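Local coordinates for protein tRNA dimethylallyltransferase (Bacillus halodurans, PDB 3EXA) that probably transfers a dimethylallyl group from dimethylallyl diphosphate onto adenine 37 of tRNAs that read codons beginning with uridine, at residues K18-L27 with F294-I305; V105-N113 with S188-G196. All coordinates share one frame; numbering follows the deposited sequence.

In the fold
Both contacts rest on the parallel beta sheet of a P-loop NTPase-like domain, on its two sides. Contact 1 packs helix 16-25, which follows the predicted ATP-binding loop, against the C-terminal helix 294-317. Contact 2 sets the end of helix 102-110 against strand 191-198 and the turn leading into it. Their centres lie about 20 Å apart. Strand 191-198 joins them: M194 faces helix 102-110, while I195 meets L23, I301 and I305 of contact 1. Along the chain, both segments of contact 2 fall between those of contact 1. The C-terminal helix thus returns to the first helix of the core, and the two together cover part of one side of the sheet.

Contact 1: residues K18-L27 with F294-I305; sequences KTSVMLAKRL and FDKKIMEIHNFI
K18 lies over one face of the F294 ring. K18 CE sits above the ring centre, 3.8 Å from the centroid, in a CH-pi contact. K18 NZ, 4.6 Å from the F294 centroid, adds a cation-pi interaction. The same ring is met at its edge by M22 CG and by T19 CG2. F294 reaches across because its CG is anti to the backbone N (chi1 -176°). L23 is a knob in a hole formed by I298, I301, H302 and I305. Its CD2 is pressed against I298 CD1 at 3.4 Å, tighter than usual. Its CD1 turns to I301 CG2 and I305 CD1. R26 bends back over H302, with NE above one face of the imidazole, toward the rim. R26 CG lies 3.5 Å from H302 CD2. L27 CD1 meets the same imidazole obliquely, 3.2 Å from H302 NE2. Toward the sheet, L23 and L27 reach F96 of strand 94-98, and I301 and I305 reach I195. The axes of segments 18-25 and 294-305 cross at -55° and come within 10.4 Å. This is helix-helix packing on one side of a P-loop NTPase-like parallel sheet, between the helix after the predicted ATP-binding loop and the C-terminal helix.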
loop_
_atom_site.group_PDB
_atom_site.type_symbol
_atom_site.label_atom_id
_atom_site.label_comp_id
_atom_site.label_asym_id
_atom_site.label_seq_id
_atom_site.Cartn_x
_atom_site.Cartn_y
_atom_site.Cartn_z
ATOM N N LYS A 18 -6.692 -13.257 39.986
ATOM C CA LYS A 18 -7.620 -13.395 41.102
ATOM C C LYS A 18 -8.564 -12.208 41.271
ATOM O O LYS A 18 -9.770 -12.392 41.436
ATOM C CB LYS A 18 -6.849 -13.638 42.407
ATOM C CG LYS A 18 -7.741 -13.866 43.626
ATOM C CD LYS A 18 -6.920 -14.151 44.871
ATOM C CE LYS A 18 -7.797 -14.211 46.128
ATOM N NZ LYS A 18 -8.940 -15.180 46.008
ATOM N N THR A 19 -8.044 -10.990 41.219
ATOM C CA THR A 19 -8.936 -9.868 41.405
ATOM C C THR A 19 -9.943 -9.774 40.272
ATOM O O THR A 19 -11.065 -9.318 40.475
ATOM C CB THR A 19 -8.173 -8.533 41.568
ATOM O OG1 THR A 19 -7.599 -8.138 40.323
ATOM C CG2 THR A 19 -7.074 -8.696 42.584
ATOM N N SER A 20 -9.565 -10.240 39.089
ATOM C CA SER A 20 -10.474 -10.189 37.954
ATOM C C SER A 20 -11.572 -11.254 37.992
ATOM O O SER A 20 -12.696 -10.983 37.590
ATOM C CB SER A 20 -9.701 -10.292 36.630
ATOM O OG SER A 20 -8.959 -11.493 36.550
ATOM N N VAL A 21 -11.273 -12.458 38.464
ATOM C CA VAL A 21 -12.314 -13.475 38.498
ATOM C C VAL A 21 -13.315 -13.169 39.600
ATOM O O VAL A 21 -14.487 -13.510 39.481
ATOM C CB VAL A 21 -11.746 -14.890 38.729
ATOM C CG1 VAL A 21 -10.546 -15.126 37.813
ATOM C CG2 VAL A 21 -11.357 -15.065 40.178
HETATM N N MSE A 22 -12.848 -12.532 40.672
HETATM C CA MSE A 22 -13.716 -12.184 41.799
HETATM C C MSE A 22 -14.616 -11.016 41.419
HETATM O O MSE A 22 -15.749 -10.924 41.873
HETATM C CB MSE A 22 -12.886 -11.815 43.036
HETATM C CG MSE A 22 -12.155 -12.994 43.724
HETATM SE SE MSE A 22 -13.263 -14.483 44.394
HETATM C CE MSE A 22 -12.593 -15.954 43.294
ATOM N N LEU A 23 -14.098 -10.123 40.587
ATOM C CA LEU A 23 -14.871 -8.993 40.138
ATOM C C LEU A 23 -15.921 -9.459 39.143
ATOM O O LEU A 23 -17.045 -8.964 39.133
ATOM C CB LEU A 23 -13.963 -7.965 39.475
ATOM C CG LEU A 23 -13.197 -7.068 40.436
ATOM C CD1 LEU A 23 -12.310 -6.133 39.648
ATOM C CD2 LEU A 23 -14.179 -6.272 41.288
ATOM N N ALA A 24 -15.555 -10.421 38.307
ATOM C CA ALA A 24 -16.471 -10.930 37.291
ATOM C C ALA A 24 -17.584 -11.792 37.875
ATOM O O ALA A 24 -18.630 -11.982 37.246
ATOM C CB ALA A 24 -15.697 -11.718 36.240
ATOM N N LYS A 25 -17.360 -12.310 39.076
ATOM C CA LYS A 25 -18.349 -13.143 39.742
ATOM C C LYS A 25 -19.539 -12.316 40.211
ATOM O O LYS A 25 -20.690 -12.617 39.890
ATOM C CB LYS A 25 -17.720 -13.860 40.936
ATOM C CG LYS A 25 -16.806 -15.008 40.561
ATOM C CD LYS A 25 -16.108 -15.546 41.793
ATOM C CE LYS A 25 -15.292 -16.784 41.471
ATOM N NZ LYS A 25 -16.167 -17.932 41.089
ATOM N N ARG A 26 -19.264 -11.265 40.969
ATOM C CA ARG A 26 -20.341 -10.424 41.468
ATOM C C ARG A 26 -20.781 -9.372 40.453
ATOM O O ARG A 26 -21.622 -8.528 40.752
ATOM C CB ARG A 26 -19.908 -9.758 42.774
ATOM C CG ARG A 26 -18.578 -9.060 42.676
ATOM C CD ARG A 26 -17.738 -9.270 43.932
ATOM N NE ARG A 26 -18.101 -8.413 45.059
ATOM C CZ ARG A 26 -17.342 -8.273 46.145
ATOM N NH1 ARG A 26 -17.718 -7.475 47.141
ATOM N NH2 ARG A 26 -16.194 -8.934 46.226
ATOM N N LEU A 27 -20.231 -9.433 39.246
ATOM C CA LEU A 27 -20.584 -8.478 38.211
ATOM C C LEU A 27 -21.047 -9.216 36.963
ATOM O O LEU A 27 -21.137 -8.631 35.886
ATOM C CB LEU A 27 -19.374 -7.602 37.887
ATOM C CG LEU A 27 -19.514 -6.078 38.045
ATOM C CD1 LEU A 27 -20.099 -5.734 39.398
ATOM C CD2 LEU A 27 -18.151 -5.431 37.883
ATOM N N PHE A 294 -7.021 -8.445 51.100
ATOM C CA PHE A 294 -7.752 -8.718 49.872
ATOM C C PHE A 294 -9.245 -8.468 49.968
ATOM O O PHE A 294 -9.780 -7.690 49.195
ATOM C CB PHE A 294 -7.517 -10.155 49.401
ATOM C CG PHE A 294 -8.175 -10.462 48.086
ATOM C CD1 PHE A 294 -9.488 -10.919 48.038
ATOM C CD2 PHE A 294 -7.505 -10.221 46.889
ATOM C CE1 PHE A 294 -10.127 -11.124 46.819
ATOM C CE2 PHE A 294 -8.134 -10.422 45.662
ATOM C CZ PHE A 294 -9.448 -10.875 45.626
ATOM N N ASP A 295 -9.923 -9.148 50.888
ATOM C CA ASP A 295 -11.363 -8.983 51.080
ATOM C C ASP A 295 -11.795 -7.515 51.112
ATOM O O ASP A 295 -12.886 -7.171 50.651
ATOM C CB ASP A 295 -11.797 -9.668 52.374
ATOM C CG ASP A 295 -11.694 -11.177 52.293
ATOM O OD1 ASP A 295 -12.012 -11.842 53.301
ATOM O OD2 ASP A 295 -11.301 -11.704 51.225
ATOM N N LYS A 296 -10.944 -6.659 51.667
ATOM C CA LYS A 296 -11.240 -5.237 51.740
ATOM C C LYS A 296 -10.978 -4.525 50.402
ATOM O O LYS A 296 -11.780 -3.695 49.986
ATOM C CB LYS A 296 -10.415 -4.576 52.855
ATOM C CG LYS A 296 -10.819 -3.134 53.182
ATOM C CD LYS A 296 -9.883 -2.516 54.220
ATOM C CE LYS A 296 -10.224 -1.057 54.504
ATOM N NZ LYS A 296 -11.539 -0.905 55.191
ATOM N N LYS A 297 -9.873 -4.844 49.728
ATOM C CA LYS A 297 -9.550 -4.205 48.446
ATOM C C LYS A 297 -10.536 -4.531 47.349
ATOM O O LYS A 297 -11.046 -3.640 46.670
ATOM C CB LYS A 297 -8.166 -4.617 47.941
ATOM C CG LYS A 297 -7.050 -3.682 48.330
ATOM C CD LYS A 297 -7.247 -2.283 47.770
ATOM C CE LYS A 297 -6.360 -1.294 48.513
ATOM N NZ LYS A 297 -6.752 0.113 48.251
ATOM N N ILE A 298 -10.784 -5.818 47.159
ATOM C CA ILE A 298 -11.695 -6.251 46.116
ATOM C C ILE A 298 -13.064 -5.606 46.300
ATOM O O ILE A 298 -13.755 -5.309 45.325
ATOM C CB ILE A 298 -11.815 -7.788 46.102
ATOM C CG1 ILE A 298 -12.024 -8.273 44.669
ATOM C CG2 ILE A 298 -12.952 -8.245 47.002
ATOM C CD1 ILE A 298 -13.369 -7.939 44.080
HETATM N N MSE A 299 -13.449 -5.375 47.551
HETATM C CA MSE A 299 -14.732 -4.751 47.828
HETATM C C MSE A 299 -14.656 -3.273 47.440
HETATM O O MSE A 299 -15.629 -2.708 46.945
HETATM C CB MSE A 299 -15.078 -4.914 49.315
HETATM C CG MSE A 299 -16.512 -4.566 49.695
HETATM SE SE MSE A 299 -16.977 -5.148 51.517
HETATM C CE MSE A 299 -15.830 -3.942 52.542
ATOM N N GLU A 300 -13.495 -2.657 47.639
ATOM C CA GLU A 300 -13.307 -1.251 47.293
ATOM C C GLU A 300 -13.272 -1.082 45.784
ATOM O O GLU A 300 -13.802 -0.108 45.247
ATOM C CB GLU A 300 -11.997 -0.716 47.874
ATOM C CG GLU A 300 -11.674 0.727 47.472
ATOM C CD GLU A 300 -10.195 1.065 47.608
ATOM O OE1 GLU A 300 -9.485 0.364 48.368
ATOM O OE2 GLU A 300 -9.741 2.041 46.956
ATOM N N ILE A 301 -12.635 -2.031 45.104
ATOM C CA ILE A 301 -12.511 -1.982 43.652
ATOM C C ILE A 301 -13.847 -2.217 42.968
ATOM O O ILE A 301 -14.126 -1.599 41.947
ATOM C CB ILE A 301 -11.517 -3.044 43.130
ATOM C CG1 ILE A 301 -10.099 -2.691 43.573
ATOM C CG2 ILE A 301 -11.586 -3.116 41.603
ATOM C CD1 ILE A 301 -9.081 -3.732 43.208
ATOM N N HIS A 302 -14.655 -3.123 43.522
ATOM C CA HIS A 302 -15.957 -3.433 42.952
ATOM C C HIS A 302 -16.891 -2.244 43.082
ATOM O O HIS A 302 -17.650 -1.924 42.162
ATOM C CB HIS A 302 -16.589 -4.626 43.650
ATOM C CG HIS A 302 -18.055 -4.774 43.368
ATOM N ND1 HIS A 302 -19.018 -4.061 44.046
ATOM C CD2 HIS A 302 -18.713 -5.529 42.454
ATOM C CE1 HIS A 302 -20.214 -4.372 43.565
ATOM N NE2 HIS A 302 -20.055 -5.257 42.602
ATOM N N ASN A 303 -16.852 -1.605 44.238
ATOM C CA ASN A 303 -17.690 -0.452 44.447
ATOM C C ASN A 303 -17.348 0.609 43.411
ATOM O O ASN A 303 -18.240 1.125 42.741
ATOM C CB ASN A 303 -17.500 0.099 45.859
ATOM C CG ASN A 303 -18.330 1.329 46.105
ATOM O OD1 ASN A 303 -17.824 2.452 46.075
ATOM N ND2 ASN A 303 -19.626 1.132 46.327
ATOM N N PHE A 304 -16.060 0.913 43.255
ATOM C CA PHE A 304 -15.646 1.924 42.284
ATOM C C PHE A 304 -16.040 1.598 40.843
ATOM O O PHE A 304 -16.549 2.454 40.118
ATOM C CB PHE A 304 -14.139 2.155 42.335
ATOM C CG PHE A 304 -13.648 3.035 41.234
ATOM C CD1 PHE A 304 -13.249 2.491 40.011
ATOM C CD2 PHE A 304 -13.622 4.415 41.397
ATOM C CE1 PHE A 304 -12.835 3.313 38.945
ATOM C CE2 PHE A 304 -13.213 5.253 40.346
ATOM C CZ PHE A 304 -12.814 4.691 39.112
ATOM N N ILE A 305 -15.785 0.359 40.435
ATOM C CA ILE A 305 -16.114 -0.098 39.096
ATOM C C ILE A 305 -17.619 -0.067 38.867
ATOM O O ILE A 305 -18.100 0.576 37.932
ATOM C CB ILE A 305 -15.587 -1.529 38.866
ATOM C CG1 ILE A 305 -14.064 -1.502 38.756
ATOM C CG2 ILE A 305 -16.206 -2.124 37.622
ATOM C CD1 ILE A 305 -13.437 -2.872 38.556
#

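Contact 2: residues V105-N113 with S188-G196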
loop_
_atom_site.group_PDB
_atom_site.type_symbol
_atom_site.label_atom_id
_atom_site.label_comp_id
_atom_site.label_asym_id
_atom_site.label_seq_id
_atom_site.Cartn_x
_atom_site.Cartn_y
_atom_site.Cartn_z
ATOM N N VAL A 105 -4.381 -3.881 24.248
ATOM C CA VAL A 105 -5.481 -3.250 24.963
ATOM C C VAL A 105 -5.876 -1.928 24.317
ATOM O O VAL A 105 -7.064 -1.664 24.137
ATOM C CB VAL A 105 -5.144 -3.003 26.468
ATOM C CG1 VAL A 105 -4.801 -4.316 27.147
ATOM C CG2 VAL A 105 -3.995 -2.023 26.599
ATOM N N ASN A 106 -4.900 -1.098 23.953
ATOM C CA ASN A 106 -5.225 0.184 23.324
ATOM C C ASN A 106 -5.895 0.017 21.981
ATOM O O ASN A 106 -6.748 0.815 21.614
ATOM C CB ASN A 106 -3.985 1.044 23.141
ATOM C CG ASN A 106 -3.498 1.617 24.435
ATOM O OD1 ASN A 106 -4.150 1.477 25.469
ATOM N ND2 ASN A 106 -2.352 2.275 24.394
ATOM N N ALA A 107 -5.512 -1.020 21.248
ATOM C CA ALA A 107 -6.100 -1.248 19.945
ATOM C C ALA A 107 -7.580 -1.599 20.057
ATOM O O ALA A 107 -8.364 -1.275 19.172
ATOM C CB ALA A 107 -5.348 -2.351 19.227
ATOM N N VAL A 108 -7.955 -2.257 21.150
ATOM C CA VAL A 108 -9.342 -2.660 21.378
ATOM C C VAL A 108 -10.191 -1.533 21.950
ATOM O O VAL A 108 -11.311 -1.304 21.507
ATOM C CB VAL A 108 -9.421 -3.842 22.360
ATOM C CG1 VAL A 108 -10.850 -4.027 22.843
ATOM C CG2 VAL A 108 -8.909 -5.100 21.688
ATOM N N ILE A 109 -9.653 -0.829 22.937
ATOM C CA ILE A 109 -10.412 0.229 23.563
ATOM C C ILE A 109 -10.531 1.472 22.706
ATOM O O ILE A 109 -11.306 2.370 23.029
ATOM C CB ILE A 109 -9.820 0.632 24.920
ATOM C CG1 ILE A 109 -8.451 1.282 24.727
ATOM C CG2 ILE A 109 -9.705 -0.575 25.812
ATOM C CD1 ILE A 109 -7.902 1.871 26.017
ATOM N N HIS A 110 -9.770 1.535 21.619
ATOM C CA HIS A 110 -9.814 2.699 20.738
ATOM C C HIS A 110 -10.287 2.345 19.337
ATOM O O HIS A 110 -10.506 3.228 18.510
ATOM C CB HIS A 110 -8.435 3.362 20.660
ATOM C CG HIS A 110 -8.030 4.061 21.919
ATOM N ND1 HIS A 110 -6.851 3.781 22.580
ATOM C CD2 HIS A 110 -8.634 5.040 22.633
ATOM C CE1 HIS A 110 -6.749 4.556 23.644
ATOM N NE2 HIS A 110 -7.819 5.332 23.699
ATOM N N GLN A 111 -10.448 1.055 19.068
ATOM C CA GLN A 111 -10.896 0.621 17.750
ATOM C C GLN A 111 -10.033 1.207 16.634
ATOM O O GLN A 111 -10.561 1.697 15.635
ATOM C CB GLN A 111 -12.353 1.036 17.522
ATOM C CG GLN A 111 -13.359 0.251 18.317
ATOM C CD GLN A 111 -13.246 -1.235 18.072
ATOM O OE1 GLN A 111 -12.341 -1.900 18.583
ATOM N NE2 GLN A 111 -14.162 -1.767 17.277
ATOM N N PHE A 112 -8.713 1.160 16.797
ATOM C CA PHE A 112 -7.804 1.690 15.778
ATOM C C PHE A 112 -8.078 1.088 14.404
ATOM O O PHE A 112 -8.310 -0.114 14.280
ATOM C CB PHE A 112 -6.343 1.413 16.146
ATOM C CG PHE A 112 -5.833 2.229 17.297
ATOM C CD1 PHE A 112 -6.108 3.587 17.385
ATOM C CD2 PHE A 112 -5.037 1.643 18.275
ATOM C CE1 PHE A 112 -5.599 4.355 18.436
ATOM C CE2 PHE A 112 -4.522 2.400 19.329
ATOM C CZ PHE A 112 -4.802 3.757 19.405
ATOM N N ASN A 113 -8.039 1.930 13.374
ATOM C CA ASN A 113 -8.282 1.480 12.005
ATOM C C ASN A 113 -7.511 0.203 11.684
ATOM O O ASN A 113 -8.107 -0.828 11.367
ATOM C CB ASN A 113 -7.869 2.554 10.997
ATOM C CG ASN A 113 -8.059 2.100 9.556
ATOM O OD1 ASN A 113 -7.407 2.606 8.639
ATOM N ND2 ASN A 113 -8.962 1.143 9.351
ATOM N N SER A 188 -12.624 6.608 22.942
ATOM C CA SER A 188 -13.165 5.271 23.113
ATOM C C SER A 188 -14.661 5.178 22.841
ATOM O O SER A 188 -15.446 5.989 23.335
ATOM C CB SER A 188 -12.914 4.767 24.530
ATOM O OG SER A 188 -13.411 3.445 24.668
ATOM N N PRO A 189 -15.076 4.177 22.051
ATOM C CA PRO A 189 -16.489 3.990 21.732
ATOM C C PRO A 189 -17.224 3.238 22.840
ATOM O O PRO A 189 -18.446 3.142 22.812
ATOM C CB PRO A 189 -16.440 3.180 20.446
ATOM C CG PRO A 189 -15.276 2.278 20.706
ATOM C CD PRO A 189 -14.246 3.275 21.232
ATOM N N TYR A 190 -16.488 2.691 23.806
ATOM C CA TYR A 190 -17.119 1.944 24.901
ATOM C C TYR A 190 -17.345 2.781 26.168
ATOM O O TYR A 190 -16.787 3.873 26.327
ATOM C CB TYR A 190 -16.267 0.723 25.306
ATOM C CG TYR A 190 -16.007 -0.306 24.229
ATOM C CD1 TYR A 190 -14.809 -0.323 23.533
ATOM C CD2 TYR A 190 -16.970 -1.263 23.907
ATOM C CE1 TYR A 190 -14.569 -1.262 22.543
ATOM C CE2 TYR A 190 -16.746 -2.210 22.914
ATOM C CZ TYR A 190 -15.538 -2.204 22.233
ATOM O OH TYR A 190 -15.304 -3.131 21.241
ATOM N N ASN A 191 -18.189 2.254 27.052
ATOM C CA ASN A 191 -18.445 2.871 28.352
ATOM C C ASN A 191 -17.358 2.127 29.114
ATOM O O ASN A 191 -17.614 1.091 29.734
ATOM C CB ASN A 191 -19.830 2.470 28.886
ATOM C CG ASN A 191 -20.079 2.957 30.307
ATOM O OD1 ASN A 191 -19.147 3.338 31.024
ATOM N ND2 ASN A 191 -21.339 2.925 30.728
ATOM N N LEU A 192 -16.137 2.637 29.017
ATOM C CA LEU A 192 -15.000 1.993 29.639
ATOM C C LEU A 192 -14.589 2.494 31.014
ATOM O O LEU A 192 -14.654 3.688 31.323
ATOM C CB LEU A 192 -13.796 2.055 28.689
ATOM C CG LEU A 192 -12.478 1.367 29.099
ATOM C CD1 LEU A 192 -11.696 1.015 27.864
ATOM C CD2 LEU A 192 -11.653 2.284 29.998
ATOM N N VAL A 193 -14.184 1.527 31.834
ATOM C CA VAL A 193 -13.681 1.738 33.177
ATOM C C VAL A 193 -12.380 0.929 33.187
ATOM O O VAL A 193 -12.378 -0.298 33.020
ATOM C CB VAL A 193 -14.648 1.204 34.257
ATOM C CG1 VAL A 193 -14.015 1.337 35.635
ATOM C CG2 VAL A 193 -15.953 1.992 34.219
HETATM N N MSE A 194 -11.271 1.637 33.341
HETATM C CA MSE A 194 -9.963 1.019 33.344
HETATM C C MSE A 194 -9.320 1.160 34.718
HETATM O O MSE A 194 -9.177 2.269 35.227
HETATM C CB MSE A 194 -9.096 1.700 32.292
HETATM C CG MSE A 194 -8.035 0.811 31.694
HETATM SE SE MSE A 194 -7.228 1.595 30.118
HETATM C CE MSE A 194 -5.397 1.094 30.469
ATOM N N ILE A 195 -8.943 0.042 35.323
ATOM C CA ILE A 195 -8.304 0.074 36.636
ATOM C C ILE A 195 -6.913 -0.523 36.513
ATOM O O ILE A 195 -6.682 -1.400 35.686
ATOM C CB ILE A 195 -9.085 -0.757 37.681
ATOM C CG1 ILE A 195 -9.201 -2.200 37.198
ATOM C CG2 ILE A 195 -10.475 -0.154 37.921
ATOM C CD1 ILE A 195 -9.806 -3.133 38.201
ATOM N N GLY A 196 -5.981 -0.052 37.331
ATOM C CA GLY A 196 -4.634 -0.588 37.273
ATOM C C GLY A 196 -4.200 -1.100 38.630
ATOM O O GLY A 196 -4.494 -0.481 39.652
#
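S188 OG donates a hydrogen bond to I109 O, 2.9 Å away. The donor lies in the carbonyl plane, with a C=O...OG angle of 152°. P189 CD approaches the same oxygen. The ring of Y190 turns its edge to the last turn of the helix, and CE1 lies 3.4 Å from V108 O, near the ring plane. P189 CG packs against Q111 CG at 3.7 Å. Deeper in, I109 CG2 presses on L192 CD1 at 3.3 Å, tight for two carbons. I109 CD1 reaches the selenium of M194, a selenomethionine, at 4.2 Å. I109 CG1 stands between the backbone N and the carbonyl carbon (chi1 67°), and the extended chi2 carries CD1 on to M194. In the next shell, S188 OG accepts from Y190 N at 3.3 Å, forming an ST turn. Q111, with positive phi, is the first residue to depart from helical backbone angles. Helix 74-90 backs the contact through F77 on V108 and I85 on Y190, while A7 and V9 of strand 4-9 lie against M194. As both donor and acceptor, one hydroxyl thus pins the turn before the strand to the last turn of helix 102-110, with the apolar contacts of I109 behind it.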